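PDB 2A22: vacuolar protein sorting 29 from Cryptosporidium parvum, which probably serves as the VPS29 component of retromer, the complex that sorts and retrieves cargo proteins from endosomes, and has a metallophosphoesterase-like fold. Local coordinates for residues D26-I31 with Y58-G63; N80-S85 with E105-Q110; F114-M119 with I144-H149. All coordinates share one frame; numbering follows the deposited sequence.

Contact 1: residues D26-I31 with Y58-G63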
loop_
_atom_site.group_PDB
_atom_site.type_symbol
_atom_site.label_atom_id
_atom_site.label_comp_id
_atom_site.label_asym_id
_atom_site.label_seq_id
_atom_site.Cartn_x
_atom_site.Cartn_y
_atom_site.Cartn_z
ATOM N N ASP A 26 8.207 -13.297 5.270
ATOM C CA ASP A 26 7.187 -12.336 5.608
ATOM C C ASP A 26 6.324 -12.181 4.390
ATOM O O ASP A 26 6.837 -12.212 3.268
ATOM C CB ASP A 26 7.840 -10.998 5.959
ATOM C CG ASP A 26 8.750 -11.089 7.199
ATOM O OD1 ASP A 26 8.225 -11.224 8.311
ATOM O OD2 ASP A 26 9.988 -11.024 7.062
ATOM N N LEU A 27 5.026 -11.962 4.603
ATOM C CA LEU A 27 4.126 -11.663 3.500
ATOM C C LEU A 27 3.449 -10.330 3.794
ATOM O O LEU A 27 2.741 -10.176 4.792
ATOM C CB LEU A 27 3.112 -12.816 3.260
ATOM C CG LEU A 27 2.177 -12.663 2.054
ATOM C CD1 LEU A 27 2.941 -12.698 0.719
ATOM C CD2 LEU A 27 1.081 -13.767 2.081
ATOM N N VAL A 28 3.710 -9.360 2.934
ATOM C CA VAL A 28 3.314 -7.984 3.185
ATOM C C VAL A 28 2.227 -7.545 2.218
ATOM O O VAL A 28 2.435 -7.585 0.992
ATOM C CB VAL A 28 4.514 -6.992 3.038
ATOM C CG1 VAL A 28 4.114 -5.641 3.621
ATOM C CG2 VAL A 28 5.754 -7.531 3.741
ATOM N N LEU A 29 1.084 -7.127 2.777
ATOM C CA LEU A 29 -0.007 -6.585 1.986
ATOM C C LEU A 29 0.211 -5.079 1.782
ATOM O O LEU A 29 0.378 -4.335 2.740
ATOM C CB LEU A 29 -1.370 -6.886 2.646
ATOM C CG LEU A 29 -2.584 -6.109 2.090
ATOM C CD1 LEU A 29 -2.870 -6.508 0.625
ATOM C CD2 LEU A 29 -3.841 -6.326 2.975
ATOM N N LEU A 30 0.239 -4.655 0.524
ATOM C CA LEU A 30 0.364 -3.231 0.153
ATOM C C LEU A 30 -0.957 -2.808 -0.460
ATOM O O LEU A 30 -1.417 -3.408 -1.451
ATOM C CB LEU A 30 1.515 -3.022 -0.838
ATOM C CG LEU A 30 2.832 -3.763 -0.507
ATOM C CD1 LEU A 30 3.897 -3.529 -1.579
ATOM C CD2 LEU A 30 3.345 -3.284 0.850
ATOM N N ILE A 31 -1.587 -1.798 0.144
ATOM C CA ILE A 31 -2.988 -1.491 -0.147
ATOM C C ILE A 31 -3.264 -0.024 0.221
ATOM O O ILE A 31 -2.595 0.539 1.101
ATOM C CB ILE A 31 -3.914 -2.534 0.582
ATOM C CG1 ILE A 31 -5.305 -2.568 -0.032
ATOM C CG2 ILE A 31 -3.858 -2.383 2.158
ATOM C CD1 ILE A 31 -6.201 -3.683 0.506
ATOM N N TYR A 58 2.141 -8.587 7.682
ATOM C CA TYR A 58 2.339 -7.127 7.624
ATOM C C TYR A 58 1.374 -6.500 6.627
ATOM O O TYR A 58 1.109 -7.065 5.582
ATOM C CB TYR A 58 3.749 -6.757 7.181
ATOM C CG TYR A 58 4.828 -6.930 8.220
ATOM C CD1 TYR A 58 5.471 -8.169 8.379
ATOM C CD2 TYR A 58 5.228 -5.850 9.028
ATOM C CE1 TYR A 58 6.492 -8.353 9.331
ATOM C CE2 TYR A 58 6.242 -6.017 9.991
ATOM C CZ TYR A 58 6.867 -7.276 10.129
ATOM O OH TYR A 58 7.862 -7.459 11.064
ATOM N N VAL A 59 0.855 -5.328 6.979
ATOM C CA VAL A 59 0.025 -4.537 6.108
ATOM C C VAL A 59 0.661 -3.172 6.100
ATOM O O VAL A 59 0.879 -2.614 7.153
ATOM C CB VAL A 59 -1.433 -4.391 6.637
ATOM C CG1 VAL A 59 -2.274 -3.445 5.724
ATOM C CG2 VAL A 59 -2.112 -5.736 6.756
ATOM N N LEU A 60 0.993 -2.665 4.906
ATOM C CA LEU A 60 1.441 -1.281 4.736
ATOM C C LEU A 60 0.432 -0.521 3.892
ATOM O O LEU A 60 0.287 -0.740 2.689
ATOM C CB LEU A 60 2.841 -1.207 4.133
ATOM C CG LEU A 60 3.900 -2.097 4.801
ATOM C CD1 LEU A 60 5.208 -2.028 3.996
ATOM C CD2 LEU A 60 4.102 -1.712 6.250
ATOM N N CYS A 61 -0.295 0.359 4.544
ATOM C CA CYS A 61 -1.426 1.014 3.903
ATOM C C CYS A 61 -1.085 2.444 3.555
ATOM O O CYS A 61 -0.669 3.209 4.425
ATOM C CB CYS A 61 -2.650 0.965 4.814
ATOM S SG CYS A 61 -4.055 1.873 4.121
ATOM N N THR A 62 -1.280 2.801 2.280
ATOM C CA THR A 62 -0.843 4.097 1.743
ATOM C C THR A 62 -1.768 5.284 2.102
ATOM O O THR A 62 -1.485 6.424 1.725
ATOM C CB THR A 62 -0.663 4.017 0.231
ATOM O OG1 THR A 62 -1.869 3.477 -0.368
ATOM C CG2 THR A 62 0.579 3.115 -0.093
ATOM N N GLY A 63 -2.841 5.010 2.833
ATOM C CA GLY A 63 -3.757 6.051 3.255
ATOM C C GLY A 63 -5.004 6.149 2.394
ATOM O O GLY A 63 -5.274 5.273 1.551
#
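With its CG turned anti to the carbonyl carbon (chi1 -76°), Tyr58 carries its ring beside its own backbone N, where the CE1 edge meets Asp26 OD1 at 3.5 Å; the carboxylate stands nearly perpendicular to the ring plane, and the same oxygen takes a hydrogen bond from Asn57. A chi1 of -167° swings Val28 CG1 beside the carbonyl carbon, and there it meets two side chains of the opposing strand. Val28 CG1 is 3.7 Å from Tyr58 CB, and the same methyl touches Leu60 CG, filling the angle between them. Leu30 and Leu60 run side by side in the same direction on this face, Leu30 CD2 meeting Leu60 CD1 at 3.9 Å. On the other face Ile31 CG2 crosses to Val59 CG1, while Leu29 lies alongside Val59.

The backbones form a parallel ladder. Leu29 is held through both its backbone N and its O: the N donates to Tyr58 O at 2.8 Å, and the O receives Leu60 N, also at 2.8 Å. The ladder is looser at Tyr58 N to Leu27 O and at Ile31 N to Leu60 O, both weak, but it closes firmly where Thr62 N reaches Ile31 O at 2.9 Å.

These are the two strands of a beta-alpha-beta unit whose helix is 48-52, within the calcineurin-like phosphoesterase fold. Helix 68-77 covers the Leu29, Ile31, Val59 and Cys61 face through Leu74 and Ile77. Strand 106-111 packs on the Val28, Tyr58 and Leu60 face, and strands 183-190 and 81-83 continue the sheet beyond 26-31 and 58-61, respectively.

Contact 2: residues N80-S85 with E105-Q110; sequences NVYIVS and EYVVVQ
Tyr82 and Val84 meet Val107 and Val109 across the interior of the alpha-beta-beta-alpha sandwich of the calcineurin-like phosphoesterase family, where strand 81-83, at the border of one sheet, faces strand 106-111, at the border of the other. The packed part is made by apolar contacts. The two valines lie along one side of the Tyr82 ring: Val107 CG1 approaches the ring obliquely, 3.8 Å from Tyr82 CD1, its side chain crossing that of the tyrosine at about a right angle. The Val109 side chain points against that of Tyr82 and puts its CB over one face of the ring. Its CG2, anti to the backbone N with CG1 at chi1 52°, reaches the phenol end and lies 3.9 Å from Tyr82 CZ. One aromatic side chain thus spans two successive inward-pointing residues of the facing strand. Val84 continues the apolar row, its CG1 meeting Val107 CG2 at 4.0 Å. Leu60 of the first sheet and Leu118 of the second also touch Tyr82.

Toward Ser85 and Glu105 the packing gives way to a looser, more polar margin. Glu105 is exposed, its CB directed away and its OE2 in a weak hydrogen bond with Gln123 NE2; the CB of Tyr106 likewise points away, and its side chain touches Leu140 of helix 130-140. Val84 CB still rests 3.9 Å from Glu105 O, but the backbones here are joined through solvent: a single water donates to both carbonyls, at 2.8 Å from Ser85 O and 2.6 Å from Glu105 O.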
loop_
_atom_site.group_PDB
_atom_site.type_symbol
_atom_site.label_atom_id
_atom_site.label_comp_id
_atom_site.label_asym_id
_atom_site.label_seq_id
_atom_site.Cartn_x
_atom_site.Cartn_y
_atom_site.Cartn_z
ATOM N N ASN A 80 0.813 -6.502 12.867
ATOM C CA ASN A 80 1.624 -5.410 12.258
ATOM C C ASN A 80 0.949 -4.660 11.092
ATOM O O ASN A 80 1.098 -5.030 9.914
ATOM C CB ASN A 80 3.036 -5.905 11.861
ATOM C CG ASN A 80 3.743 -6.634 13.020
ATOM O OD1 ASN A 80 3.662 -6.195 14.159
ATOM N ND2 ASN A 80 4.398 -7.755 12.728
ATOM N N VAL A 81 0.194 -3.625 11.439
ATOM C CA VAL A 81 -0.587 -2.869 10.464
ATOM C C VAL A 81 -0.226 -1.378 10.544
ATOM O O VAL A 81 -0.492 -0.723 11.556
ATOM C CB VAL A 81 -2.097 -3.071 10.665
ATOM C CG1 VAL A 81 -2.882 -2.185 9.709
ATOM C CG2 VAL A 81 -2.469 -4.561 10.446
ATOM N N TYR A 82 0.396 -0.871 9.481
ATOM C CA TYR A 82 0.809 0.521 9.392
ATOM C C TYR A 82 -0.070 1.255 8.397
ATOM O O TYR A 82 -0.204 0.831 7.230
ATOM C CB TYR A 82 2.288 0.605 8.949
ATOM C CG TYR A 82 3.205 -0.088 9.944
ATOM C CD1 TYR A 82 3.782 0.633 10.969
ATOM C CD2 TYR A 82 3.449 -1.479 9.888
ATOM C CE1 TYR A 82 4.590 0.035 11.916
ATOM C CE2 TYR A 82 4.275 -2.110 10.846
ATOM C CZ TYR A 82 4.839 -1.323 11.857
ATOM O OH TYR A 82 5.660 -1.847 12.842
ATOM N N ILE A 83 -0.646 2.368 8.845
ATOM C CA ILE A 83 -1.506 3.206 8.021
ATOM C C ILE A 83 -1.011 4.618 8.098
ATOM O O ILE A 83 -0.790 5.173 9.198
ATOM C CB ILE A 83 -2.974 3.149 8.499
ATOM C CG1 ILE A 83 -3.507 1.699 8.405
ATOM C CG2 ILE A 83 -3.849 4.144 7.714
ATOM C CD1 ILE A 83 -4.856 1.421 9.162
ATOM N N VAL A 84 -0.799 5.216 6.934
ATOM C CA VAL A 84 -0.414 6.614 6.908
ATOM C C VAL A 84 -1.611 7.479 6.489
ATOM O O VAL A 84 -2.557 6.999 5.864
ATOM C CB VAL A 84 0.829 6.870 6.027
ATOM C CG1 VAL A 84 2.038 6.169 6.648
ATOM C CG2 VAL A 84 0.579 6.431 4.553
ATOM N N SER A 85 -1.557 8.744 6.863
ATOM C CA SER A 85 -2.580 9.719 6.506
ATOM C C SER A 85 -2.563 10.113 5.018
ATOM O O SER A 85 -1.518 10.491 4.472
ATOM C CB SER A 85 -2.367 10.979 7.356
ATOM O OG SER A 85 -3.538 11.760 7.295
ATOM N N GLU A 105 2.328 10.704 8.942
ATOM C CA GLU A 105 2.501 11.086 7.567
ATOM C C GLU A 105 3.425 10.106 6.816
ATOM O O GLU A 105 3.293 9.901 5.609
ATOM C CB GLU A 105 3.050 12.513 7.503
ATOM C CG GLU A 105 3.155 13.049 6.091
ATOM C CD GLU A 105 3.215 14.577 6.025
ATOM O OE1 GLU A 105 3.661 15.200 7.021
ATOM O OE2 GLU A 105 2.827 15.142 4.968
ATOM N N TYR A 106 4.381 9.524 7.522
ATOM C CA TYR A 106 5.201 8.525 6.901
ATOM C C TYR A 106 5.697 7.565 7.940
ATOM O O TYR A 106 5.638 7.870 9.126
ATOM C CB TYR A 106 6.335 9.158 6.103
ATOM C CG TYR A 106 7.326 9.929 6.913
ATOM C CD1 TYR A 106 8.388 9.269 7.560
ATOM C CD2 TYR A 106 7.236 11.319 7.013
ATOM C CE1 TYR A 106 9.340 9.973 8.319
ATOM C CE2 TYR A 106 8.188 12.051 7.764
ATOM C CZ TYR A 106 9.241 11.365 8.413
ATOM O OH TYR A 106 10.185 12.064 9.156
ATOM N N VAL A 107 6.141 6.394 7.476
ATOM C CA VAL A 107 6.545 5.261 8.309
ATOM C C VAL A 107 7.748 4.635 7.597
ATOM O O VAL A 107 7.808 4.608 6.358
ATOM C CB VAL A 107 5.356 4.235 8.405
ATOM C CG1 VAL A 107 5.812 2.797 8.534
ATOM C CG2 VAL A 107 4.389 4.617 9.527
ATOM N N VAL A 108 8.725 4.172 8.376
ATOM C CA VAL A 108 9.811 3.342 7.844
ATOM C C VAL A 108 9.860 2.139 8.732
ATOM O O VAL A 108 9.906 2.264 9.958
ATOM C CB VAL A 108 11.157 4.061 7.843
ATOM C CG1 VAL A 108 12.271 3.154 7.263
ATOM C CG2 VAL A 108 11.052 5.342 7.055
ATOM N N VAL A 109 9.771 0.966 8.125
ATOM C CA VAL A 109 9.658 -0.258 8.921
ATOM C C VAL A 109 10.616 -1.299 8.391
ATOM O O VAL A 109 10.760 -1.453 7.168
ATOM C CB VAL A 109 8.174 -0.774 9.028
ATOM C CG1 VAL A 109 7.557 -0.895 7.693
ATOM C CG2 VAL A 109 8.086 -2.093 9.767
ATOM N N GLN A 110 11.311 -1.966 9.312
ATOM C CA GLN A 110 12.274 -3.001 8.938
ATOM C C GLN A 110 11.494 -4.306 8.835
ATOM O O GLN A 110 10.907 -4.743 9.805
ATOM C CB GLN A 110 13.388 -3.096 9.999
ATOM C CG GLN A 110 14.496 -4.127 9.725
ATOM C CD GLN A 110 15.422 -3.723 8.600
ATOM O OE1 GLN A 110 15.856 -4.561 7.813
ATOM N NE2 GLN A 110 15.728 -2.444 8.509
HETATM O O HOH W 1 1.272 10.213 4.015
#

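Contact 3: residues F114-M119 with I144-H149; sequences FKIGLM and ILVTGH
Gly117 N donates to Ile144 O at 2.7 Å, and Gly117 O accepts from Val146 N at the same distance, so Gly117 is bonded to strand 144-147 through both its N and its O. The parallel pair belongs to a beta-alpha-beta unit with helix 130-140 as its connection, in the second sheet of the sandwich. Ile144 N to Lys115 O and Met119 N to Val146 O, the latter 3.0 Å, extend the ladder at either end.

Leu145 CD1 lies 3.7 Å from Gly117 O, over the glycine backbone. Helix 130-140 covers this face, with Leu133 and Leu140 against Leu145. On the opposite face Ile116 CG2, anti to the backbone N while CG1 has chi1 -45°, is directed to Val146 CG2 at 3.8 Å, and Leu118 CD1 crosses to Val146 CB. Phe114 receives Ile144 CD1 obliquely against its ring.

Past the strand, His149, with Asp87 and His120, may form a metal site, as in metallophosphoesterases, but none is confirmed here; its ND1 is hydrogen-bonded to His120 NE2. Met119 and Thr147 lie side by side, pointing the same way, with Met119 CG 3.6 Å from Thr147 CG2.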
loop_
_atom_site.group_PDB
_atom_site.type_symbol
_atom_site.label_atom_id
_atom_site.label_comp_id
_atom_site.label_asym_id
_atom_site.label_seq_id
_atom_site.Cartn_x
_atom_site.Cartn_y
_atom_site.Cartn_z
ATOM N N PHE A 114 14.750 -5.912 4.598
ATOM C CA PHE A 114 14.386 -4.669 3.895
ATOM C C PHE A 114 13.828 -3.562 4.785
ATOM O O PHE A 114 12.977 -3.809 5.634
ATOM C CB PHE A 114 13.437 -4.976 2.719
ATOM C CG PHE A 114 14.031 -5.929 1.744
ATOM C CD1 PHE A 114 14.830 -5.457 0.698
ATOM C CD2 PHE A 114 13.877 -7.311 1.920
ATOM C CE1 PHE A 114 15.440 -6.354 -0.193
ATOM C CE2 PHE A 114 14.478 -8.217 1.056
ATOM C CZ PHE A 114 15.275 -7.738 -0.008
ATOM N N LYS A 115 14.344 -2.356 4.585
ATOM C CA LYS A 115 13.819 -1.138 5.192
ATOM C C LYS A 115 12.788 -0.630 4.194
ATOM O O LYS A 115 13.098 -0.378 3.016
ATOM C CB LYS A 115 14.950 -0.113 5.336
ATOM C CG LYS A 115 15.043 0.610 6.660
ATOM C CD LYS A 115 16.448 1.249 6.814
ATOM C CE LYS A 115 16.433 2.562 7.634
ATOM N NZ LYS A 115 17.679 3.403 7.409
ATOM N N ILE A 116 11.558 -0.473 4.659
ATOM C CA ILE A 116 10.481 -0.088 3.768
ATOM C C ILE A 116 9.877 1.263 4.162
ATOM O O ILE A 116 9.396 1.443 5.299
ATOM C CB ILE A 116 9.419 -1.208 3.682
ATOM C CG1 ILE A 116 10.141 -2.564 3.516
ATOM C CG2 ILE A 116 8.403 -0.901 2.559
ATOM C CD1 ILE A 116 9.261 -3.763 3.142
ATOM N N GLY A 117 9.895 2.201 3.214
ATOM C CA GLY A 117 9.281 3.513 3.413
ATOM C C GLY A 117 7.839 3.489 2.927
ATOM O O GLY A 117 7.542 2.874 1.896
ATOM N N LEU A 118 6.960 4.150 3.677
ATOM C CA LEU A 118 5.516 4.207 3.402
ATOM C C LEU A 118 5.003 5.647 3.576
ATOM O O LEU A 118 5.211 6.257 4.632
ATOM C CB LEU A 118 4.760 3.304 4.368
ATOM C CG LEU A 118 3.225 3.345 4.271
ATOM C CD1 LEU A 118 2.782 2.663 2.974
ATOM C CD2 LEU A 118 2.650 2.639 5.509
ATOM N N MET A 119 4.384 6.198 2.532
ATOM C CA MET A 119 3.826 7.533 2.610
ATOM C C MET A 119 2.720 7.684 1.567
ATOM O O MET A 119 2.729 6.982 0.585
ATOM C CB MET A 119 4.921 8.598 2.440
ATOM C CG MET A 119 5.689 8.535 1.121
ATOM S SD MET A 119 6.783 9.978 0.844
ATOM C CE MET A 119 6.112 11.106 2.069
ATOM N N ILE A 144 12.927 -0.016 -0.130
ATOM C CA ILE A 144 11.690 -0.104 -0.907
ATOM C C ILE A 144 10.801 1.043 -0.460
ATOM O O ILE A 144 10.611 1.278 0.749
ATOM C CB ILE A 144 10.948 -1.467 -0.703
ATOM C CG1 ILE A 144 11.859 -2.666 -1.041
ATOM C CG2 ILE A 144 9.626 -1.500 -1.518
ATOM C CD1 ILE A 144 11.307 -4.059 -0.606
ATOM N N LEU A 145 10.286 1.784 -1.424
ATOM C CA LEU A 145 9.361 2.870 -1.110
ATOM C C LEU A 145 7.946 2.579 -1.626
ATOM O O LEU A 145 7.738 2.337 -2.827
ATOM C CB LEU A 145 9.871 4.192 -1.681
ATOM C CG LEU A 145 8.983 5.420 -1.468
ATOM C CD1 LEU A 145 8.896 5.822 0.040
ATOM C CD2 LEU A 145 9.487 6.608 -2.293
ATOM N N VAL A 146 6.976 2.654 -0.710
ATOM C CA VAL A 146 5.564 2.425 -1.042
ATOM C C VAL A 146 4.730 3.717 -0.905
ATOM O O VAL A 146 4.600 4.290 0.190
ATOM C CB VAL A 146 4.978 1.313 -0.147
ATOM C CG1 VAL A 146 3.538 0.927 -0.616
ATOM C CG2 VAL A 146 5.919 0.080 -0.147
ATOM N N THR A 147 4.164 4.167 -2.016
ATOM C CA THR A 147 3.344 5.379 -2.021
ATOM C C THR A 147 2.043 5.114 -2.796
ATOM O O THR A 147 1.947 4.134 -3.554
ATOM C CB THR A 147 4.098 6.562 -2.675
ATOM O OG1 THR A 147 4.303 6.275 -4.066
ATOM C CG2 THR A 147 5.468 6.785 -2.000
ATOM N N GLY A 148 1.042 5.976 -2.601
ATOM C CA GLY A 148 -0.230 5.856 -3.319
ATOM C C GLY A 148 -0.623 7.151 -4.005
ATOM O O GLY A 148 0.117 7.690 -4.850
ATOM N N HIS A 149 -1.805 7.635 -3.640
ATOM C CA HIS A 149 -2.349 8.920 -4.069
ATOM C C HIS A 149 -2.854 9.025 -5.509
ATOM O O HIS A 149 -3.940 9.537 -5.757
ATOM C CB HIS A 149 -1.404 10.104 -3.736
ATOM C CG HIS A 149 -2.009 11.427 -4.071
ATOM N ND1 HIS A 149 -3.079 11.948 -3.369
ATOM C CD2 HIS A 149 -1.769 12.289 -5.089
ATOM C CE1 HIS A 149 -3.446 13.093 -3.915
ATOM N NE2 HIS A 149 -2.665 13.326 -4.957
#

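In the fold
From the N terminus, contact 1 closes the first loop, pairing strands 26-31 and 58-61 around helix 48-52. After helix 68-77, strand 81-83 joins the same sheet beside 58-61, and contact 2 closes a loop without helix or strand by carrying the chain over to the second sheet. Strand 106-111 then turns back into 114-119, and contact 3 closes the third loop around helix 130-140. The three loops follow in series, neither nesting nor crossing. Contacts 1 and 3 each join parallel strands within a sheet, whereas contact 2 packs one sheet on the other; Leu60 on Ile116 and Thr62 on Val146 also link contacts 1 and 3 across the sandwich.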